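Local coordinates for protein ricin B-like lectin (Macrolepiota procera, PDB 4IYB) that binds beta-D-galactose and probably acts as a carbohydrate-binding lectin of the beta-trefoil fold, at residues K51-R56 against W85-D90. Residues are numbered along the deposited sequence; the frame is centred on the assembly and turned at random.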
loop_
_atom_site.group_PDB
_atom_site.type_symbol
_atom_site.label_atom_id
_atom_site.label_comp_id
_atom_site.label_asym_id
_atom_site.label_seq_id
_atom_site.Cartn_x
_atom_site.Cartn_y
_atom_site.Cartn_z
ATOM N N LYS A 51 1.338 -1.358 -18.032
ATOM C CA LYS A 51 0.856 0.014 -17.815
ATOM C C LYS A 51 0.732 0.423 -16.354
ATOM O O LYS A 51 0.507 1.615 -16.022
ATOM C CB LYS A 51 -0.472 0.239 -18.516
ATOM C CG LYS A 51 -1.636 -0.590 -18.028
ATOM C CD LYS A 51 -2.747 -0.595 -19.078
ATOM C CE LYS A 51 -4.032 -1.233 -18.585
ATOM N NZ LYS A 51 -3.865 -2.695 -18.341
ATOM N N ALA A 52 0.839 -0.561 -15.474
ATOM C CA ALA A 52 0.575 -0.301 -14.079
ATOM C C ALA A 52 1.151 -1.433 -13.247
ATOM O O ALA A 52 1.559 -2.479 -13.787
ATOM C CB ALA A 52 -0.902 -0.175 -13.834
ATOM N N TRP A 53 1.185 -1.217 -11.935
ATOM C CA TRP A 53 1.616 -2.237 -10.998
ATOM C C TRP A 53 0.421 -2.956 -10.362
ATOM O O TRP A 53 -0.524 -2.318 -9.887
ATOM C CB TRP A 53 2.455 -1.601 -9.881
ATOM C CG TRP A 53 3.768 -1.029 -10.322
ATOM C CD1 TRP A 53 4.049 0.281 -10.580
ATOM C CD2 TRP A 53 4.978 -1.756 -10.578
ATOM N NE1 TRP A 53 5.357 0.418 -10.937
ATOM C CE2 TRP A 53 5.957 -0.817 -10.946
ATOM C CE3 TRP A 53 5.317 -3.114 -10.556
ATOM C CZ2 TRP A 53 7.243 -1.185 -11.326
ATOM C CZ3 TRP A 53 6.617 -3.472 -10.899
ATOM C CH2 TRP A 53 7.566 -2.512 -11.251
ATOM N N THR A 54 0.538 -4.277 -10.194
ATOM C CA THR A 54 -0.339 -5.001 -9.292
ATOM C C THR A 54 0.477 -5.539 -8.123
ATOM O O THR A 54 1.665 -5.815 -8.273
ATOM C CB THR A 54 -1.073 -6.173 -10.000
ATOM O OG1 THR A 54 -0.121 -7.148 -10.429
ATOM C CG2 THR A 54 -1.839 -5.656 -11.214
ATOM N N LEU A 55 -0.176 -5.642 -6.967
ATOM C CA LEU A 55 0.496 -5.979 -5.702
ATOM C C LEU A 55 -0.237 -7.185 -5.126
ATOM O O LEU A 55 -1.365 -7.073 -4.693
ATOM C CB LEU A 55 0.441 -4.762 -4.744
ATOM C CG LEU A 55 1.483 -3.661 -4.921
ATOM C CD1 LEU A 55 1.459 -3.069 -6.318
ATOM C CD2 LEU A 55 1.267 -2.533 -3.907
ATOM N N ARG A 56 0.443 -8.336 -5.086
ATOM C CA ARG A 56 -0.180 -9.595 -4.686
ATOM C C ARG A 56 0.346 -10.050 -3.334
ATOM O O ARG A 56 1.537 -10.052 -3.105
ATOM C CB ARG A 56 0.081 -10.682 -5.743
ATOM C CG ARG A 56 -0.904 -11.828 -5.679
ATOM C CD ARG A 56 -0.593 -12.875 -6.741
ATOM N NE ARG A 56 -1.640 -13.885 -6.747
ATOM C CZ ARG A 56 -1.620 -14.970 -7.505
ATOM N NH1 ARG A 56 -0.589 -15.192 -8.304
ATOM N NH2 ARG A 56 -2.603 -15.852 -7.409
ATOM N N TRP A 85 -2.325 -0.131 -10.002
ATOM C CA TRP A 85 -1.888 1.046 -9.247
ATOM C C TRP A 85 -0.811 1.755 -10.042
ATOM O O TRP A 85 -0.042 1.128 -10.795
ATOM C CB TRP A 85 -1.264 0.625 -7.917
ATOM C CG TRP A 85 -2.194 -0.054 -6.988
ATOM C CD1 TRP A 85 -2.286 -1.412 -6.728
ATOM C CD2 TRP A 85 -3.163 0.576 -6.137
ATOM N NE1 TRP A 85 -3.243 -1.641 -5.759
ATOM C CE2 TRP A 85 -3.812 -0.449 -5.402
ATOM C CE3 TRP A 85 -3.566 1.904 -5.944
ATOM C CZ2 TRP A 85 -4.829 -0.173 -4.487
ATOM C CZ3 TRP A 85 -4.574 2.172 -5.038
ATOM C CH2 TRP A 85 -5.196 1.138 -4.322
ATOM N N HIS A 86 -0.681 3.070 -9.848
ATOM C CA HIS A 86 0.473 3.818 -10.341
ATOM C C HIS A 86 1.261 4.386 -9.164
ATOM O O HIS A 86 0.674 4.760 -8.147
ATOM C CB HIS A 86 0.031 4.993 -11.225
ATOM C CG HIS A 86 -0.520 4.583 -12.543
ATOM N ND1 HIS A 86 -1.283 5.429 -13.331
ATOM C CD2 HIS A 86 -0.411 3.424 -13.232
ATOM C CE1 HIS A 86 -1.665 4.781 -14.416
ATOM N NE2 HIS A 86 -1.107 3.587 -14.407
ATOM N N ILE A 87 2.578 4.421 -9.298
ATOM C CA ILE A 87 3.439 4.940 -8.245
ATOM C C ILE A 87 4.255 6.095 -8.762
ATOM O O ILE A 87 4.729 6.067 -9.898
ATOM C CB ILE A 87 4.332 3.854 -7.594
ATOM C CG1 ILE A 87 5.473 3.433 -8.506
ATOM C CG2 ILE A 87 3.472 2.646 -7.223
ATOM C CD1 ILE A 87 6.464 2.479 -7.843
ATOM N N TRP A 88 4.324 7.134 -7.953
ATOM C CA TRP A 88 5.051 8.362 -8.241
ATOM C C TRP A 88 5.998 8.702 -7.102
ATOM O O TRP A 88 5.600 8.682 -5.930
ATOM C CB TRP A 88 4.075 9.529 -8.411
ATOM C CG TRP A 88 3.161 9.369 -9.606
ATOM C CD1 TRP A 88 1.967 8.714 -9.647
ATOM C CD2 TRP A 88 3.399 9.868 -10.924
ATOM N NE1 TRP A 88 1.429 8.789 -10.924
ATOM C CE2 TRP A 88 2.295 9.497 -11.718
ATOM C CE3 TRP A 88 4.421 10.633 -11.491
ATOM C CZ2 TRP A 88 2.191 9.855 -13.079
ATOM C CZ3 TRP A 88 4.338 10.950 -12.845
ATOM C CH2 TRP A 88 3.245 10.513 -13.626
ATOM N N ARG A 89 7.232 9.079 -7.411
ATOM C CA ARG A 89 8.072 9.497 -6.337
ATOM C C ARG A 89 7.641 10.768 -5.635
ATOM O O ARG A 89 7.114 11.723 -6.239
ATOM C CB ARG A 89 9.520 9.508 -6.776
ATOM C CG ARG A 89 10.073 10.814 -7.237
ATOM C CD ARG A 89 11.556 10.638 -7.529
ATOM N NE ARG A 89 12.171 11.876 -7.947
ATOM C CZ ARG A 89 12.236 12.273 -9.208
ATOM N NH1 ARG A 89 11.735 11.520 -10.173
ATOM N NH2 ARG A 89 12.836 13.414 -9.471
ATOM N N ASP A 90 7.803 10.771 -4.326
ATOM C CA ASP A 90 7.379 11.854 -3.486
ATOM C C ASP A 90 8.327 13.039 -3.548
ATOM O O ASP A 90 9.508 12.853 -3.776
ATOM C CB ASP A 90 7.261 11.379 -2.038
ATOM C CG ASP A 90 6.670 12.433 -1.137
ATOM O OD1 ASP A 90 5.532 12.888 -1.455
ATOM O OD2 ASP A 90 7.321 12.840 -0.160
#
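Trp53 and Trp85 form a single antiparallel bridge, a hydrogen-bonded pair in which each residue's amide and carbonyl serve the other. Trp53 N donates to Trp85 O at 2.9 Å, nearly straight (165°) and in the carbonyl plane; the return bond, Trp85 N to Trp53 O, measures 2.8 Å, is more bent, and comes in tilted from the plane of the Trp53 carbonyl. A third, weak link joins side chain to backbone: His86 NE2 lies 3.0 Å from Lys51 O, but the angle at the hydrogen is just 127°. A chi1 of -71° sets the His86 ring beside its own backbone N, and the ring's edge meets both Lys51 O and the methyl of Ala52 (Ala52 CB to His86 CD2, 3.7 Å). Apolar contacts flank the bridge: Ile87 CG1 sits 4.0 Å from Trp53 CD1, and Leu55 CD1 4.1 Å from Trp85 CD1, the latter two side chains crossing roughly at right angles. The indole NE1 of Trp85 is satisfied by Leu64 O, and Lys51 NZ by a salt bridge to Glu84. Within the beta-trefoil, the bridge thus ties strand 53-57, paired with strand 44-48, to the antiparallel pair of strands 86-89 and 97-100; Ile99 of strand 97-100 touches Trp85.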